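Local atomic coordinates of homospermidine synthase (Legionella pneumophila subsp. pneumophila str. Philadelphia 1, PDB entry 2PH5), a protein that binds NAD and probably acts as a homospermidine synthase, a transferase that forms the polyamine homospermidine. Residues Glu169-Ile174 against Asn193-Leu198; Lys186-Trp191 against Thr300-Leu305; Gln211-Pro216 against Cys324-Leu329; Glu221-Trp226 against Arg346-Glu351. All blocks are in the same frame, centred on the assembly; numbering follows the deposited sequence.

In the fold
All four interactions lie in the region assigned to the saccharopine dehydrogenase C-terminal family. They form two pairs. Interactions 1 and 2 touch, with centres 11 Å apart, and share helix 188-197. Interactions 3 and 4 also touch, with centres 8 Å apart. The pairs lie far from each other: the centres of interactions 1 and 4 are 37 Å apart, on opposite sides of the chain's centre. Within each pair the segments alternate along the chain. Interaction 1 closes before interactions 3 and 4 open, whereas interaction 2 crosses both. Helix 188-197 is followed by strand 202-213, which leads from the first pair to the second. Interaction 4 lies beside the bound NAD, and interaction 3 reaches the second subunit.

Interaction 1: residues Glu169-Ile174 against Asn193-Leu198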
# COMPACT_ATOMS: atom_id res chain seq x y z
N GLU A 169 -12.48 19.80 -23.71
CA GLU A 169 -12.47 21.09 -23.04
C GLU A 169 -11.04 21.59 -22.89
O GLU A 169 -10.74 22.74 -23.19
CB GLU A 169 -13.16 21.00 -21.67
CG GLU A 169 -13.30 22.34 -20.95
CD GLU A 169 -14.39 23.24 -21.51
OE1 GLU A 169 -14.55 23.29 -22.75
OE2 GLU A 169 -15.09 23.91 -20.72
N ALA A 170 -10.16 20.70 -22.42
CA ALA A 170 -8.76 21.05 -22.22
C ALA A 170 -8.09 21.41 -23.55
O ALA A 170 -7.31 22.36 -23.63
CB ALA A 170 -8.02 19.89 -21.55
N LEU A 171 -8.40 20.63 -24.58
CA LEU A 171 -7.84 20.87 -25.90
C LEU A 171 -8.14 22.30 -26.35
O LEU A 171 -7.28 22.98 -26.89
CB LEU A 171 -8.41 19.85 -26.90
CG LEU A 171 -7.41 18.95 -27.64
CD1 LEU A 171 -6.28 18.57 -26.74
CD2 LEU A 171 -8.12 17.72 -28.18
N LEU A 172 -9.36 22.76 -26.09
CA LEU A 172 -9.72 24.12 -26.49
C LEU A 172 -9.06 25.16 -25.58
O LEU A 172 -8.56 26.17 -26.06
CB LEU A 172 -11.24 24.30 -26.48
CG LEU A 172 -12.08 23.42 -27.41
CD1 LEU A 172 -13.55 23.73 -27.20
CD2 LEU A 172 -11.68 23.64 -28.87
N ASN A 173 -9.06 24.91 -24.27
CA ASN A 173 -8.44 25.87 -23.35
C ASN A 173 -6.96 26.07 -23.67
O ASN A 173 -6.48 27.20 -23.71
CB ASN A 173 -8.57 25.42 -21.89
CG ASN A 173 -9.99 25.51 -21.39
OD1 ASN A 173 -10.86 26.07 -22.05
ND2 ASN A 173 -10.23 24.97 -20.20
N ILE A 174 -6.24 24.99 -23.91
CA ILE A 174 -4.82 25.10 -24.23
C ILE A 174 -4.64 25.92 -25.51
O ILE A 174 -3.64 26.61 -25.68
CB ILE A 174 -4.17 23.73 -24.43
CG1 ILE A 174 -4.27 22.91 -23.14
CG2 ILE A 174 -2.71 23.90 -24.85
CD1 ILE A 174 -3.80 21.48 -23.28
N ASN A 193 -6.45 16.51 -35.12
CA ASN A 193 -5.59 17.53 -35.70
C ASN A 193 -5.24 18.62 -34.70
O ASN A 193 -4.09 19.06 -34.64
CB ASN A 193 -6.28 18.12 -36.93
CG ASN A 193 -5.65 19.42 -37.38
OD1 ASN A 193 -6.05 20.50 -36.93
ND2 ASN A 193 -4.65 19.33 -38.25
N LEU A 194 -6.22 19.05 -33.91
CA LEU A 194 -6.00 20.07 -32.89
C LEU A 194 -5.04 19.52 -31.84
O LEU A 194 -4.20 20.25 -31.32
CB LEU A 194 -7.31 20.46 -32.20
CG LEU A 194 -7.15 21.31 -30.93
CD1 LEU A 194 -6.49 22.62 -31.28
CD2 LEU A 194 -8.49 21.54 -30.28
N ALA A 195 -5.15 18.23 -31.53
CA ALA A 195 -4.27 17.63 -30.53
C ALA A 195 -2.83 17.65 -31.02
O ALA A 195 -1.91 17.98 -30.27
CB ALA A 195 -4.71 16.20 -30.22
N MSE A 196 -2.64 17.29 -32.29
CA MSE A 196 -1.31 17.26 -32.86
C MSE A 196 -0.72 18.66 -33.01
O MSE A 196 0.44 18.90 -32.67
CB MSE A 196 -1.34 16.58 -34.22
CG MSE A 196 0.01 16.55 -34.90
SE MSE A 196 -0.18 16.15 -36.78
CE MSE A 196 -0.50 17.96 -37.38
N THR A 197 -1.51 19.60 -33.52
CA THR A 197 -1.04 20.96 -33.71
C THR A 197 -0.64 21.59 -32.38
O THR A 197 0.18 22.51 -32.34
CB THR A 197 -2.11 21.84 -34.45
OG1 THR A 197 -1.68 23.20 -34.51
CG2 THR A 197 -3.44 21.77 -33.75
N LEU A 198 -1.19 21.07 -31.28
CA LEU A 198 -0.85 21.56 -29.94
C LEU A 198 0.33 20.84 -29.29
O LEU A 198 0.74 21.20 -28.19
CB LEU A 198 -2.08 21.47 -29.02
CG LEU A 198 -2.99 22.70 -29.00
CD1 LEU A 198 -3.10 23.31 -30.39
CD2 LEU A 198 -4.35 22.30 -28.48
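The amide N of L198 is shared by two carbonyls at the end of helix 188-197. L198 N bonds weakly to L194 O at 3.1 Å and, also weakly, to A195 O at 3.3 Å. The carbonyl of L198 then takes a hydrogen bond from N366 ND2, so both polar backbone atoms of this residue have partners. Its side chain turns to helix 158-176. There L198 CD2 touches the backbone carbonyl L171 O at 3.4 Å and also reaches I174 CG2.

The rest of the contact is leucine on leucine. L194 puts one methyl, CD2, against the inner part of L171. L194 CD2 is 3.8 Å from L171 CB, and CG of L171 is almost as near. The two side chains slide past each other in opposite directions. The same L194 methyl meets L172 CD2 at 4.1 Å, and these two chains cross at about a right angle. L194 CG, set anti to its backbone N (chi1 169°), comes to 4.1 Å from L171 CG. The L171 methyl CD2 reaches A195 CB at 4.3 Å.

The axes of the two short helical segments run 10.3 Å apart at closest, with a crossing angle of 46°. A195 also touches Y313 of strand 311-322. L171 and I174 both rest on L363 of strand 352-364, so the helix pair lies on the mixed sheet. Nearly all the touching side chains are buried. With no polar bond between the two segments, their direct contact rests on van der Waals fit and exclusion of water, and no charge or directional bond sets its geometry.

Interaction 2: residues Lys186-Trp191 against Thr300-Leu305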
# COMPACT_ATOMS: atom_id res chain seq x y z
N LYS A 186 -15.46 19.59 -35.24
CA LYS A 186 -16.63 18.71 -35.24
C LYS A 186 -16.26 17.24 -35.30
O LYS A 186 -16.40 16.51 -34.31
CB LYS A 186 -17.55 19.04 -36.42
CG LYS A 186 -18.00 20.48 -36.49
CD LYS A 186 -17.04 21.32 -37.32
CE LYS A 186 -17.05 20.88 -38.77
NZ LYS A 186 -18.40 21.01 -39.39
N ASN A 187 -15.80 16.79 -36.45
CA ASN A 187 -15.44 15.39 -36.62
C ASN A 187 -14.21 15.03 -35.79
O ASN A 187 -13.51 15.91 -35.27
CB ASN A 187 -15.16 15.13 -38.09
CG ASN A 187 -14.09 16.03 -38.63
OD1 ASN A 187 -12.93 15.90 -38.27
ND2 ASN A 187 -14.48 16.97 -39.48
N ALA A 188 -13.94 13.73 -35.69
CA ALA A 188 -12.80 13.22 -34.94
C ALA A 188 -11.48 13.73 -35.51
O ALA A 188 -10.59 14.15 -34.76
CB ALA A 188 -12.82 11.70 -34.95
N ALA A 189 -11.36 13.70 -36.84
CA ALA A 189 -10.14 14.15 -37.52
C ALA A 189 -9.72 15.55 -37.08
O ALA A 189 -8.54 15.80 -36.84
CB ALA A 189 -10.36 14.12 -39.04
N GLU A 190 -10.69 16.46 -36.96
CA GLU A 190 -10.40 17.82 -36.54
C GLU A 190 -9.91 17.85 -35.09
O GLU A 190 -9.03 18.64 -34.75
CB GLU A 190 -11.63 18.71 -36.68
CG GLU A 190 -12.12 18.89 -38.12
CD GLU A 190 -13.13 20.01 -38.26
OE1 GLU A 190 -14.16 20.00 -37.54
OE2 GLU A 190 -12.90 20.91 -39.10
N TRP A 191 -10.49 17.00 -34.24
CA TRP A 191 -10.07 16.95 -32.85
C TRP A 191 -8.66 16.40 -32.76
O TRP A 191 -7.83 16.90 -32.00
CB TRP A 191 -11.02 16.07 -32.03
CG TRP A 191 -12.26 16.78 -31.58
CD1 TRP A 191 -13.54 16.50 -31.95
CD2 TRP A 191 -12.34 17.88 -30.67
NE1 TRP A 191 -14.41 17.36 -31.33
CE2 TRP A 191 -13.70 18.22 -30.54
CE3 TRP A 191 -11.39 18.61 -29.95
CZ2 TRP A 191 -14.13 19.27 -29.72
CZ3 TRP A 191 -11.82 19.66 -29.14
CH2 TRP A 191 -13.18 19.97 -29.03
N THR A 300 -7.90 6.98 -28.08
CA THR A 300 -6.69 6.99 -28.89
C THR A 300 -7.01 7.13 -30.38
O THR A 300 -6.47 8.01 -31.05
CB THR A 300 -5.87 5.70 -28.66
OG1 THR A 300 -5.47 5.63 -27.29
CG2 THR A 300 -4.62 5.71 -29.53
N ASN A 301 -7.90 6.28 -30.88
CA ASN A 301 -8.31 6.33 -32.28
C ASN A 301 -8.98 7.67 -32.58
O ASN A 301 -8.77 8.25 -33.64
CB ASN A 301 -9.28 5.18 -32.60
CG ASN A 301 -8.60 3.82 -32.59
OD1 ASN A 301 -7.38 3.72 -32.50
ND2 ASN A 301 -9.40 2.76 -32.70
N PHE A 302 -9.77 8.15 -31.63
CA PHE A 302 -10.46 9.43 -31.79
C PHE A 302 -9.47 10.57 -31.99
O PHE A 302 -9.79 11.58 -32.60
CB PHE A 302 -11.32 9.72 -30.56
CG PHE A 302 -12.17 10.95 -30.68
CD1 PHE A 302 -13.26 10.98 -31.54
CD2 PHE A 302 -11.88 12.08 -29.91
CE1 PHE A 302 -14.07 12.12 -31.65
CE2 PHE A 302 -12.68 13.22 -30.01
CZ PHE A 302 -13.77 13.24 -30.88
N LEU A 303 -8.25 10.41 -31.49
CA LEU A 303 -7.23 11.44 -31.63
C LEU A 303 -6.10 11.00 -32.55
O LEU A 303 -4.98 11.50 -32.46
CB LEU A 303 -6.65 11.81 -30.26
CG LEU A 303 -7.67 12.43 -29.32
CD1 LEU A 303 -7.07 12.55 -27.92
CD2 LEU A 303 -8.10 13.79 -29.86
N THR A 304 -6.41 10.04 -33.42
CA THR A 304 -5.44 9.53 -34.37
C THR A 304 -5.55 10.31 -35.68
O THR A 304 -6.61 10.83 -36.02
CB THR A 304 -5.69 8.03 -34.65
OG1 THR A 304 -5.38 7.27 -33.48
CG2 THR A 304 -4.84 7.54 -35.81
N LEU A 305 -4.44 10.39 -36.40
CA LEU A 305 -4.41 11.11 -37.67
C LEU A 305 -3.59 10.32 -38.70
O LEU A 305 -2.59 9.68 -38.36
CB LEU A 305 -3.79 12.49 -37.46
CG LEU A 305 -4.31 13.66 -38.30
CD1 LEU A 305 -5.80 13.86 -38.06
CD2 LEU A 305 -3.55 14.93 -37.91
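The indole of W191 and the ring of F302 meet obliquely, neither stacked nor edge-to-face. The five-membered ring and the phenyl ring have centroids 5.3 Å apart and planes at 34°. The two side chains lie side by side and point the same way. W191 CD1 comes to 3.4 Å from F302 CZ. At another part of the phenyl ring, F302 CD1 touches A188 CB at 3.5 Å, also obliquely. F302 CG is anti to the backbone N (chi1 -175°), and from there the ring extends to A188 and W191. K168 of helix 158-176 touches both aromatic residues.

Two leucines extend the contact along the start of helix 188-197. L303 CD2 lies 3.8 Å from the carbonyl W191 O, and L305 CD1 meets the carbonyl A189 O.

Each segment is braced by bonds of its own. N187 is the N-cap: its OD1 accepts from E190 N at 2.7 Å. E190 in turn reaches back, and its OE1 takes the amide K186 N nearly straight on. In the other segment T300 O is gripped twice. L303 N and T304 OG1 reach it from opposite faces of its plane.

L305 pairs through its backbone with L312 and Y313. The contact thus joins an asparagine-capped helix start to the turn from helix 295-302 into 305-306, an edge strand of the mixed sheet. This is consistent with the saccharopine dehydrogenase C-terminal family, to which the region is assigned.

Interaction 3: residues Gln211-Pro216 against Cys324-Leu329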
# COMPACT_ATOMS: atom_id res chain seq x y z
N GLN A 211 -10.50 10.02 -0.16
CA GLN A 211 -11.54 9.83 0.84
C GLN A 211 -11.09 8.84 1.92
O GLN A 211 -10.73 7.71 1.62
CB GLN A 211 -12.84 9.35 0.17
CG GLN A 211 -13.32 10.35 -0.90
CD GLN A 211 -14.49 9.86 -1.73
OE1 GLN A 211 -15.66 9.98 -1.33
NE2 GLN A 211 -14.18 9.29 -2.91
N VAL A 212 -11.06 9.31 3.17
CA VAL A 212 -10.67 8.46 4.30
C VAL A 212 -11.93 8.07 5.06
O VAL A 212 -12.98 8.67 4.87
CB VAL A 212 -9.71 9.18 5.28
CG1 VAL A 212 -8.37 9.39 4.63
CG2 VAL A 212 -10.31 10.50 5.74
N THR A 213 -11.81 7.09 5.95
CA THR A 213 -12.98 6.60 6.67
C THR A 213 -12.82 6.25 8.14
O THR A 213 -11.71 6.23 8.68
CB THR A 213 -13.50 5.33 6.02
OG1 THR A 213 -12.47 4.34 6.09
CG2 THR A 213 -13.86 5.57 4.56
N TYR A 214 -13.95 5.94 8.76
CA TYR A 214 -14.02 5.54 10.15
C TYR A 214 -15.25 4.65 10.34
O TYR A 214 -16.35 4.99 9.91
CB TYR A 214 -14.11 6.75 11.07
CG TYR A 214 -14.30 6.35 12.52
CD1 TYR A 214 -13.21 5.92 13.30
CD2 TYR A 214 -15.58 6.28 13.07
CE1 TYR A 214 -13.41 5.43 14.60
CE2 TYR A 214 -15.78 5.79 14.35
CZ TYR A 214 -14.70 5.36 15.11
OH TYR A 214 -14.93 4.83 16.35
N PRO A 215 -15.09 3.48 10.98
CA PRO A 215 -13.85 2.92 11.55
C PRO A 215 -12.86 2.50 10.45
O PRO A 215 -13.21 2.44 9.28
CB PRO A 215 -14.37 1.73 12.34
CG PRO A 215 -15.45 1.22 11.45
CD PRO A 215 -16.19 2.50 11.08
N PRO A 216 -11.61 2.18 10.84
CA PRO A 216 -10.57 1.77 9.89
C PRO A 216 -10.95 0.51 9.10
O PRO A 216 -12.00 -0.09 9.32
CB PRO A 216 -9.36 1.51 10.79
CG PRO A 216 -9.62 2.38 11.98
CD PRO A 216 -11.09 2.19 12.21
N CYS A 324 -8.64 5.36 -3.07
CA CYS A 324 -8.67 5.84 -1.69
C CYS A 324 -7.75 4.94 -0.86
O CYS A 324 -7.65 3.75 -1.12
CB CYS A 324 -10.09 5.79 -1.15
SG CYS A 324 -10.72 4.12 -1.03
N PRO A 325 -7.07 5.51 0.14
CA PRO A 325 -6.17 4.71 0.98
C PRO A 325 -6.67 3.31 1.36
O PRO A 325 -5.88 2.37 1.45
CB PRO A 325 -5.91 5.61 2.20
CG PRO A 325 -7.00 6.65 2.14
CD PRO A 325 -7.20 6.88 0.67
N ASP A 326 -7.98 3.17 1.57
CA ASP A 326 -8.55 1.87 1.92
C ASP A 326 -8.44 0.91 0.74
O ASP A 326 -8.21 -0.29 0.93
CB ASP A 326 -10.01 2.01 2.35
CG ASP A 326 -10.17 2.47 3.79
OD1 ASP A 326 -11.30 2.81 4.18
OD2 ASP A 326 -9.17 2.48 4.54
N ALA A 327 -8.62 1.42 -0.47
CA ALA A 327 -8.52 0.59 -1.66
C ALA A 327 -7.04 0.27 -1.91
O ALA A 327 -6.72 -0.72 -2.57
CB ALA A 327 -9.12 1.30 -2.87
N ARG A 328 -6.15 1.10 -1.38
CA ARG A 328 -4.71 0.88 -1.54
C ARG A 328 -4.34 -0.30 -0.67
O ARG A 328 -3.63 -1.21 -1.10
CB ARG A 328 -3.92 2.10 -1.12
CG ARG A 328 -4.20 3.32 -1.96
CD ARG A 328 -3.59 4.58 -1.34
NE ARG A 328 -4.32 5.75 -1.80
CZ ARG A 328 -4.19 6.97 -1.29
NH1 ARG A 328 -4.92 7.96 -1.79
NH2 ARG A 328 -3.35 7.19 -0.29
N LEU A 329 -4.84 -0.27 0.56
CA LEU A 329 -4.59 -1.35 1.50
C LEU A 329 -5.23 -2.61 0.94
O LEU A 329 -4.69 -3.70 1.08
CB LEU A 329 -5.21 -1.01 2.87
CG LEU A 329 -4.65 0.18 3.64
CD1 LEU A 329 -5.49 0.45 4.89
CD2 LEU A 329 -3.21 -0.08 4.03
O HOH W 1 -9.08 5.60 5.96
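The backbones come closest where Q211 and C324 face each other, with their CA atoms 5.5 Å apart, and the chains diverge from there. Q211 O rests on C324 CB at 3.4 Å and also lies near the ring of P325. The side chain of Q211 turns to other partners: NE2 bonds to D209 and T392, and OE1 to the amide of A391. V212 CG1 touches P325 CG at 3.9 Å.

Here the end of strand 202-213 meets the start of helix 325-336. C324 is the N-cap of that helix, and its SG weakly accepts from A327 N.

The polar link is between T213 and D326, which reach toward each other tip to tip. T213 OG1 donates to D326 OD1 at 2.7 Å. It meets that oxygen on the syn side, 15° out of the carboxylate plane. A chi1 of 61° sets T213 OG1 between its own backbone N and carbonyl carbon, as the tip that meets the aspartate. A water accepts from T213 N at 3.1 Å and donates weakly to D326 OD2, giving a second path between the same two residues.

The contact is part of the dimer interface. Y214 meets Y214 of the second subunit edge-to-face, and P325 packs on L329 of that subunit.

Interaction 4: residues Glu221-Trp226 against Arg346-Glu351; sequences EFVNTW and RLILNE
E221, V223, T225 and I348 make up the buried body of this contact, around R346, the residue it covers most. L347 and W226 lie at a partly exposed margin, where W226 is little covered. R346 grips E221 side-on in a salt bridge with two nitrogens. R346 NE donates to E221 OE1 at 3.0 Å, and R346 NH1 donates to E221 OE2 at 3.1 Å. Both acceptor oxygens lie close to the guanidinium plane. Seen from the carboxylate, however, both donors come from above its plane, and the two flat groups are turned 42° apart. The arginine chain bends at chi3 (60°), which places NE for its bond to E221 OE1. V223 CG1 lies over one face of the guanidinium, toward its rim.

The backbones run as two parallel strands, 221-224 and 344-347, with V223 beside R346 and N224 beside L347. R346 N donates to F222 O at 3.0 Å. R346 O accepts from N224 N, and I348 N donates to N224 O. Further on, T225 CG2 meets I348 CD1 at 3.6 Å.

At the margin L347 CD1 reaches T225 O at 3.2 Å and also meets W226 CA. This part borders the cofactor: the W226 side chain is about 5 Å from the bound NAD, and that of L347 about 4 Å from the side chain of C23, which binds NAD.

A second salt bridge joins R346 NH2 to E351 OE2 at 2.9 Å, on the anti side. E221 OE2 has a further donor in S218 N. In this network one arginine stands between two carboxylates, which probably favours its charged form and partly offsets their negative charge.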
# COMPACT_ATOMS: atom_id res chain seq x y z
N GLU A 221 -11.20 -7.97 3.68
CA GLU A 221 -12.23 -7.30 2.92
C GLU A 221 -11.63 -6.30 1.96
O GLU A 221 -10.61 -5.69 2.25
CB GLU A 221 -13.20 -6.58 3.86
CG GLU A 221 -12.65 -5.28 4.43
CD GLU A 221 -13.60 -4.61 5.40
OE1 GLU A 221 -14.83 -4.78 5.24
OE2 GLU A 221 -13.12 -3.90 6.32
N PHE A 222 -12.25 -6.16 0.80
CA PHE A 222 -11.78 -5.20 -0.19
C PHE A 222 -12.70 -3.98 -0.04
O PHE A 222 -13.91 -4.07 -0.28
CB PHE A 222 -11.86 -5.79 -1.59
CG PHE A 222 -11.03 -5.05 -2.61
CD1 PHE A 222 -11.46 -3.83 -3.13
CD2 PHE A 222 -9.80 -5.56 -3.02
CE1 PHE A 222 -10.68 -3.12 -4.05
CE2 PHE A 222 -9.01 -4.86 -3.94
CZ PHE A 222 -9.45 -3.64 -4.46
N VAL A 223 -12.13 -2.85 0.37
CA VAL A 223 -12.88 -1.62 0.58
C VAL A 223 -12.58 -0.59 -0.51
O VAL A 223 -11.42 -0.35 -0.86
CB VAL A 223 -12.56 -1.03 1.98
CG1 VAL A 223 -13.50 0.12 2.31
CG2 VAL A 223 -12.70 -2.12 3.03
N ASN A 224 -13.63 0.02 -1.05
CA ASN A 224 -13.46 0.99 -2.12
C ASN A 224 -14.61 1.97 -2.16
O ASN A 224 -15.71 1.71 -1.67
CB ASN A 224 -13.33 0.25 -3.46
CG ASN A 224 -12.88 1.16 -4.59
OD1 ASN A 224 -12.16 2.15 -4.37
ND2 ASN A 224 -13.28 0.83 -5.81
N THR A 225 -14.36 3.13 -2.75
CA THR A 225 -15.37 4.16 -2.85
C THR A 225 -16.41 3.79 -3.89
O THR A 225 -17.45 4.43 -4.00
CB THR A 225 -14.74 5.50 -3.15
OG1 THR A 225 -13.83 5.37 -4.25
CG2 THR A 225 -13.96 5.99 -1.91
N TRP A 226 -16.10 2.76 -4.68
CA TRP A 226 -17.02 2.26 -5.70
C TRP A 226 -16.91 0.74 -5.71
O TRP A 226 -16.28 0.16 -4.83
CB TRP A 226 -16.72 2.82 -7.08
CG TRP A 226 -15.29 2.76 -7.50
CD1 TRP A 226 -14.26 3.49 -6.99
CD2 TRP A 226 -14.74 1.97 -8.56
NE1 TRP A 226 -13.10 3.22 -7.67
CE2 TRP A 226 -13.36 2.29 -8.64
CE3 TRP A 226 -15.27 1.03 -9.45
CZ2 TRP A 226 -12.50 1.70 -9.58
CZ3 TRP A 226 -14.41 0.44 -10.39
CH2 TRP A 226 -13.04 0.78 -10.44
N ARG A 346 -16.75 -4.31 0.56
CA ARG A 346 -17.48 -3.26 1.24
C ARG A 346 -17.37 -1.95 0.49
O ARG A 346 -16.30 -1.61 -0.01
CB ARG A 346 -16.97 -3.10 2.68
CG ARG A 346 -17.73 -2.06 3.49
CD ARG A 346 -17.54 -2.25 4.98
NE ARG A 346 -16.13 -2.13 5.37
CZ ARG A 346 -15.56 -1.02 5.81
NH1 ARG A 346 -14.27 -1.03 6.14
NH2 ARG A 346 -16.27 0.10 5.92
N LEU A 347 -18.48 -1.23 0.39
CA LEU A 347 -18.52 0.07 -0.28
C LEU A 347 -18.56 1.15 0.78
O LEU A 347 -19.52 1.23 1.56
CB LEU A 347 -19.77 0.19 -1.16
CG LEU A 347 -20.14 1.57 -1.74
CD1 LEU A 347 -19.13 2.03 -2.79
CD2 LEU A 347 -21.54 1.48 -2.38
N ILE A 348 -17.53 1.98 0.83
CA ILE A 348 -17.54 3.03 1.82
C ILE A 348 -18.32 4.24 1.34
O ILE A 348 -18.03 4.82 0.29
CB ILE A 348 -16.13 3.44 2.24
CG1 ILE A 348 -15.25 3.65 1.00
CG2 ILE A 348 -15.57 2.37 3.15
CD1 ILE A 348 -13.91 4.32 1.29
N LEU A 349 -19.31 4.60 2.13
CA LEU A 349 -20.20 5.71 1.84
C LEU A 349 -20.33 6.59 3.09
O LEU A 349 -19.72 7.65 3.19
CB LEU A 349 -21.56 5.16 1.42
CG LEU A 349 -22.60 6.09 0.83
CD1 LEU A 349 -22.10 6.66 -0.50
CD2 LEU A 349 -23.90 5.30 0.62
N ASN A 350 -21.14 6.13 4.04
CA ASN A 350 -21.33 6.89 5.27
C ASN A 350 -20.11 6.88 6.17
O ASN A 350 -19.88 7.84 6.91
CB ASN A 350 -22.53 6.35 6.05
CG ASN A 350 -23.82 6.45 5.27
OD1 ASN A 350 -24.01 7.40 4.50
ND2 ASN A 350 -24.71 5.49 5.46
N GLU A 351 -19.30 5.83 6.12
CA GLU A 351 -18.14 5.78 6.97
C GLU A 351 -17.02 6.76 6.61
O GLU A 351 -16.13 7.01 7.42
CB GLU A 351 -17.58 4.36 7.08
CG GLU A 351 -17.39 3.62 5.78
CD GLU A 351 -18.64 2.85 5.35
OE1 GLU A 351 -19.58 3.48 4.82
OE2 GLU A 351 -18.67 1.61 5.56